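Local coordinates for protein aminotransferase, classes I and II (Silicibacter pomeroyi DSS-3, PDB 3H14) that probably transfers the amino group of L-aspartate to 2-oxoglutarate, giving oxaloacetate and L-glutamate, with pyridoxal 5'-phosphate as cofactor, at residues L165-P170 with A195-D200; A181-L186 with V213-L218. One frame throughout, in Å; residues are numbered along the deposited sequence. Where two conformers were deposited one is given.

How the contacts relate
Contact 1 pairs the two parallel strands of a beta-alpha-beta unit in the seven-stranded sheet of this aminotransferase, and contact 2 sets the connecting helix 180-192 against the loop that follows the second strand. Their centres lie 10 Å apart and the two adjoin directly. F197 links them: its CZ approaches SE of M183 at 3.8 Å, and its CE1 stands 4.1 Å from CB of L186. V167 CG1 reaches L186 CD1 at 3.9 Å, while CB of S199 meets CB of A215 at 3.7 Å. A glycerol, hydrogen-bonded to the backbone of M166 and A168, lies beside contact 1; probably from the crystallisation liquor, it may mark a pocket.

Contact 1 of 2, residues L165-P170 with A195-D200; sequences LMVASP and ASFISD
V167 sits between two backbone bonds, its N donating to O of I198 (3.0 Å) and its O accepting N of D200 (2.8 Å). The pattern continues backward through L165, whose N reaches O of S196 and whose O takes N of I198. Beyond the strand end, S169 N makes a weak bond to D200 O at 3.3 Å, and a water joins that same oxygen to O of P170. The strands run parallel as neighbours in the central sheet, with helix 180-192 making the crossover between them. D200 projects on the sheet face shared with M166 and A168; its carboxylate is gripped outside the pair, OD2 by the hydroxyl of Y128 and OD1 by N of I202. On the other face the ring of F197, its CG anti to the backbone N (chi1 -167°), lies beside L165 and meets CD2 of that leucine at its edge, CE1 to CD2 being 4.0 Å. The V167 side chain crosses that of F197 at about a right angle, and its CG2 comes to 3.3 Å from CZ. An alanine in place of F197 would probably open a gap beside L165 and V167 and leave M183 of the covering helix without its aromatic neighbour.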
loop_
_atom_site.group_PDB
_atom_site.type_symbol
_atom_site.label_atom_id
_atom_site.label_comp_id
_atom_site.label_asym_id
_atom_site.label_seq_id
_atom_site.Cartn_x
_atom_site.Cartn_y
_atom_site.Cartn_z
ATOM N N LEU A 165 -2.677 -11.771 -11.900
ATOM C CA LEU A 165 -1.491 -11.445 -11.116
ATOM C C LEU A 165 -1.529 -9.994 -10.646
ATOM O O LEU A 165 -1.757 -9.077 -11.441
ATOM C CB LEU A 165 -0.231 -11.653 -11.927
ATOM C CG LEU A 165 1.100 -11.371 -11.198
ATOM C CD1 LEU A 165 1.391 -12.459 -10.154
ATOM C CD2 LEU A 165 2.258 -11.259 -12.235
HETATM N N MSE A 166 -1.244 -9.786 -9.368
HETATM C CA MSE A 166 -1.182 -8.434 -8.818
HETATM C C MSE A 166 0.188 -8.112 -8.273
HETATM O O MSE A 166 0.783 -8.931 -7.586
HETATM C CB MSE A 166 -2.186 -8.283 -7.699
HETATM C CG MSE A 166 -2.216 -6.869 -7.149
HETATM SE SE MSE A 166 -3.991 -6.215 -6.799
HETATM C CE MSE A 166 -3.197 -4.524 -7.326
ATOM N N VAL A 167 0.703 -6.941 -8.630
ATOM C CA VAL A 167 2.019 -6.482 -8.183
ATOM C C VAL A 167 1.879 -5.099 -7.556
ATOM O O VAL A 167 0.982 -4.328 -7.931
ATOM C CB VAL A 167 3.068 -6.399 -9.341
ATOM C CG1 VAL A 167 3.244 -7.765 -9.973
ATOM C CG2 VAL A 167 2.652 -5.353 -10.377
ATOM N N ALA A 168 2.758 -4.783 -6.603
ATOM C CA ALA A 168 2.751 -3.449 -5.967
ATOM C C ALA A 168 4.142 -2.870 -5.983
ATOM O O ALA A 168 5.107 -3.552 -5.613
ATOM C CB ALA A 168 2.204 -3.526 -4.521
ATOM N N SER A 169 4.255 -1.610 -6.392
ATOM C CA SER A 169 5.530 -0.891 -6.400
ATOM C C SER A 169 5.254 0.607 -6.288
ATOM O O SER A 169 4.535 1.150 -7.125
ATOM C CB SER A 169 6.317 -1.170 -7.696
ATOM O OG SER A 169 7.482 -0.353 -7.811
ATOM N N PRO A 170 5.762 1.269 -5.208
ATOM C CA PRO A 170 6.357 0.694 -3.985
ATOM C C PRO A 170 5.416 -0.250 -3.220
ATOM O O PRO A 170 4.219 0.028 -3.124
ATOM C CB PRO A 170 6.635 1.934 -3.118
ATOM C CG PRO A 170 6.684 3.085 -4.072
ATOM C CD PRO A 170 5.745 2.745 -5.176
ATOM N N ALA A 195 -2.805 -14.626 -17.522
ATOM C CA ALA A 195 -3.075 -13.993 -16.207
ATOM C C ALA A 195 -3.300 -12.464 -16.381
ATOM O O ALA A 195 -2.410 -11.747 -16.816
ATOM C CB ALA A 195 -1.925 -14.251 -15.257
ATOM N N SER A 196 -4.490 -11.981 -16.041
ATOM C CA SER A 196 -4.784 -10.553 -16.138
ATOM C C SER A 196 -3.960 -9.802 -15.100
ATOM O O SER A 196 -3.957 -10.181 -13.947
ATOM C CB SER A 196 -6.269 -10.288 -15.887
ATOM O OG SER A 196 -7.054 -11.018 -16.801
ATOM N N PHE A 197 -3.307 -8.732 -15.538
ATOM C CA PHE A 197 -2.330 -7.982 -14.783
ATOM C C PHE A 197 -2.921 -6.769 -14.100
ATOM O O PHE A 197 -3.477 -5.847 -14.740
ATOM C CB PHE A 197 -1.189 -7.556 -15.695
ATOM C CG PHE A 197 0.041 -7.047 -14.967
ATOM C CD1 PHE A 197 0.969 -7.952 -14.418
ATOM C CD2 PHE A 197 0.281 -5.688 -14.833
ATOM C CE1 PHE A 197 2.108 -7.508 -13.749
ATOM C CE2 PHE A 197 1.415 -5.222 -14.153
ATOM C CZ PHE A 197 2.347 -6.144 -13.611
ATOM N N ILE A 198 -2.732 -6.725 -12.781
ATOM C CA ILE A 198 -3.182 -5.588 -11.972
ATOM C C ILE A 198 -1.994 -4.972 -11.260
ATOM O O ILE A 198 -1.302 -5.671 -10.526
ATOM C CB ILE A 198 -4.190 -6.015 -10.937
ATOM C CG1 ILE A 198 -5.381 -6.710 -11.589
ATOM C CG2 ILE A 198 -4.629 -4.801 -10.082
ATOM C CD1 ILE A 198 -6.281 -7.266 -10.650
ATOM N N SER A 199 -1.774 -3.670 -11.498
ATOM C CA SER A 199 -0.663 -2.908 -10.944
ATOM C C SER A 199 -1.178 -1.972 -9.854
ATOM O O SER A 199 -1.982 -1.070 -10.111
ATOM C CB SER A 199 0.030 -2.111 -12.040
ATOM O OG SER A 199 1.178 -1.412 -11.594
ATOM N N ASP A 200 -0.711 -2.223 -8.626
ATOM C CA ASP A 200 -1.057 -1.417 -7.453
ATOM C C ASP A 200 0.013 -0.322 -7.362
ATOM O O ASP A 200 1.195 -0.584 -7.118
ATOM C CB ASP A 200 -1.126 -2.313 -6.198
ATOM C CG ASP A 200 -1.397 -1.529 -4.903
ATOM O OD1 ASP A 200 -1.214 -0.294 -4.899
ATOM O OD2 ASP A 200 -1.757 -2.158 -3.880
HETATM O O HOH W 1 2.119 1.105 -4.471
#

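Contact 2 of 2, residues A181-L186 with V213-L218; sequences AAMGAL and VTALEL
M183 carries the largest share of the contact, reaching from the helix toward the loop 213-218. Its CG stands anti to the backbone N (chi1 -179°), and from there the selenomethionine chain bends at both of its next torsions. SE thereby comes 4.4 Å from CB of A215, in the short 3-10 turn, and CE ends 4.1 Å from O of V213. L218, just past that turn, crosses M183 obliquely and divides its two methyls between neighbouring helix residues. CD1 lies by the base of the selenomethionine chain, modelled 3.2 Å from CG of M183, a doubtful distance given the leucine's unusual chi2 of 132°. CD2 instead lies against bare backbone, 3.6 Å from CA of G184, where a beta carbon would be held very close to that methyl. L218 also packs on H180 and I187, along one side of helix 180-192. Within the turn N of E217 bonds to O of T214, while OG1 of T214 and N of A215 bond to the E201 carboxylate. Apart from the V213 carbonyl, carbon and selenium do the touching, so helix and loop join by apolar packing, and the turn's hydrogen bonds probably do more to fix its position.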
loop_
_atom_site.group_PDB
_atom_site.type_symbol
_atom_site.label_atom_id
_atom_site.label_comp_id
_atom_site.label_asym_id
_atom_site.label_seq_id
_atom_site.Cartn_x
_atom_site.Cartn_y
_atom_site.Cartn_z
ATOM N N ALA A 181 12.496 -2.693 -16.393
ATOM C CA ALA A 181 12.849 -4.061 -16.843
ATOM C C ALA A 181 12.068 -5.120 -16.076
ATOM O O ALA A 181 11.562 -6.070 -16.667
ATOM C CB ALA A 181 14.348 -4.322 -16.679
ATOM N N ALA A 182 11.978 -4.943 -14.753
ATOM C CA ALA A 182 11.288 -5.895 -13.877
ATOM C C ALA A 182 9.790 -5.935 -14.151
ATOM O O ALA A 182 9.173 -6.999 -14.139
ATOM C CB ALA A 182 11.559 -5.552 -12.399
HETATM N N MSE A 183 9.228 -4.758 -14.415
HETATM C CA MSE A 183 7.818 -4.590 -14.703
HETATM C C MSE A 183 7.507 -5.178 -16.068
HETATM O O MSE A 183 6.546 -5.902 -16.211
HETATM C CB MSE A 183 7.484 -3.105 -14.688
HETATM C CG MSE A 183 6.033 -2.767 -14.953
HETATM SE SE MSE A 183 4.782 -3.290 -13.540
HETATM C CE MSE A 183 5.772 -2.437 -12.119
ATOM N N GLY A 184 8.333 -4.868 -17.070
ATOM C CA GLY A 184 8.186 -5.466 -18.397
ATOM C C GLY A 184 8.163 -6.986 -18.385
ATOM O O GLY A 184 7.310 -7.608 -19.020
ATOM N N ALA A 185 9.102 -7.585 -17.653
ATOM C CA ALA A 185 9.236 -9.025 -17.604
ATOM C C ALA A 185 8.001 -9.638 -16.992
ATOM O O ALA A 185 7.474 -10.628 -17.493
ATOM C CB ALA A 185 10.463 -9.422 -16.812
ATOM N N LEU A 186 7.531 -9.032 -15.901
ATOM C CA LEU A 186 6.318 -9.504 -15.241
ATOM C C LEU A 186 5.109 -9.417 -16.153
ATOM O O LEU A 186 4.336 -10.361 -16.234
ATOM C CB LEU A 186 6.056 -8.723 -13.935
ATOM C CG LEU A 186 6.887 -9.133 -12.736
ATOM C CD1 LEU A 186 6.806 -8.088 -11.601
ATOM C CD2 LEU A 186 6.423 -10.503 -12.267
ATOM N N VAL A 213 7.556 3.378 -11.769
ATOM C CA VAL A 213 7.192 3.085 -13.154
ATOM C C VAL A 213 5.730 2.674 -13.229
ATOM O O VAL A 213 5.371 1.653 -12.695
ATOM C CB VAL A 213 8.047 1.949 -13.762
ATOM C CG1 VAL A 213 7.670 1.766 -15.221
ATOM C CG2 VAL A 213 9.550 2.258 -13.633
ATOM N N THR A 214 4.886 3.463 -13.895
ATOM C CA THR A 214 3.504 3.037 -14.092
ATOM C C THR A 214 3.474 1.918 -15.118
ATOM O O THR A 214 4.222 1.943 -16.085
ATOM C CB THR A 214 2.522 4.179 -14.497
ATOM O OG1 THR A 214 1.201 3.639 -14.584
ATOM C CG2 THR A 214 2.842 4.786 -15.840
ATOM N N ALA A 215 2.637 0.911 -14.871
ATOM C CA ALA A 215 2.425 -0.169 -15.822
ATOM C C ALA A 215 1.993 0.345 -17.187
ATOM O O ALA A 215 2.247 -0.315 -18.191
ATOM C CB ALA A 215 1.407 -1.144 -15.306
ATOM N N LEU A 216 1.369 1.520 -17.220
ATOM C CA LEU A 216 0.989 2.198 -18.485
ATOM C C LEU A 216 2.173 2.554 -19.401
ATOM O O LEU A 216 1.998 2.711 -20.587
ATOM C CB LEU A 216 0.158 3.440 -18.172
ATOM C CG LEU A 216 -1.097 3.117 -17.339
ATOM C CD1 LEU A 216 -1.880 4.369 -17.079
ATOM C CD2 LEU A 216 -1.982 2.111 -18.052
ATOM N N GLU A 217 3.374 2.656 -18.858
ATOM C CA GLU A 217 4.582 2.868 -19.667
ATOM C C GLU A 217 4.980 1.625 -20.476
ATOM O O GLU A 217 5.826 1.724 -21.366
ATOM C CB GLU A 217 5.762 3.271 -18.785
ATOM C CG GLU A 217 5.704 4.694 -18.174
ATOM C CD GLU A 217 6.885 4.980 -17.262
ATOM O OE1 GLU A 217 6.706 5.146 -16.026
ATOM O OE2 GLU A 217 8.019 5.010 -17.771
ATOM N N LEU A 218 4.415 0.461 -20.139
ATOM C CA LEU A 218 4.743 -0.819 -20.791
ATOM C C LEU A 218 3.574 -1.449 -21.512
ATOM O O LEU A 218 3.781 -2.152 -22.489
ATOM C CB LEU A 218 5.292 -1.830 -19.777
ATOM C CG LEU A 218 6.713 -1.458 -19.321
ATOM C CD1 LEU A 218 6.852 -1.507 -17.811
ATOM C CD2 LEU A 218 7.807 -2.267 -20.018
#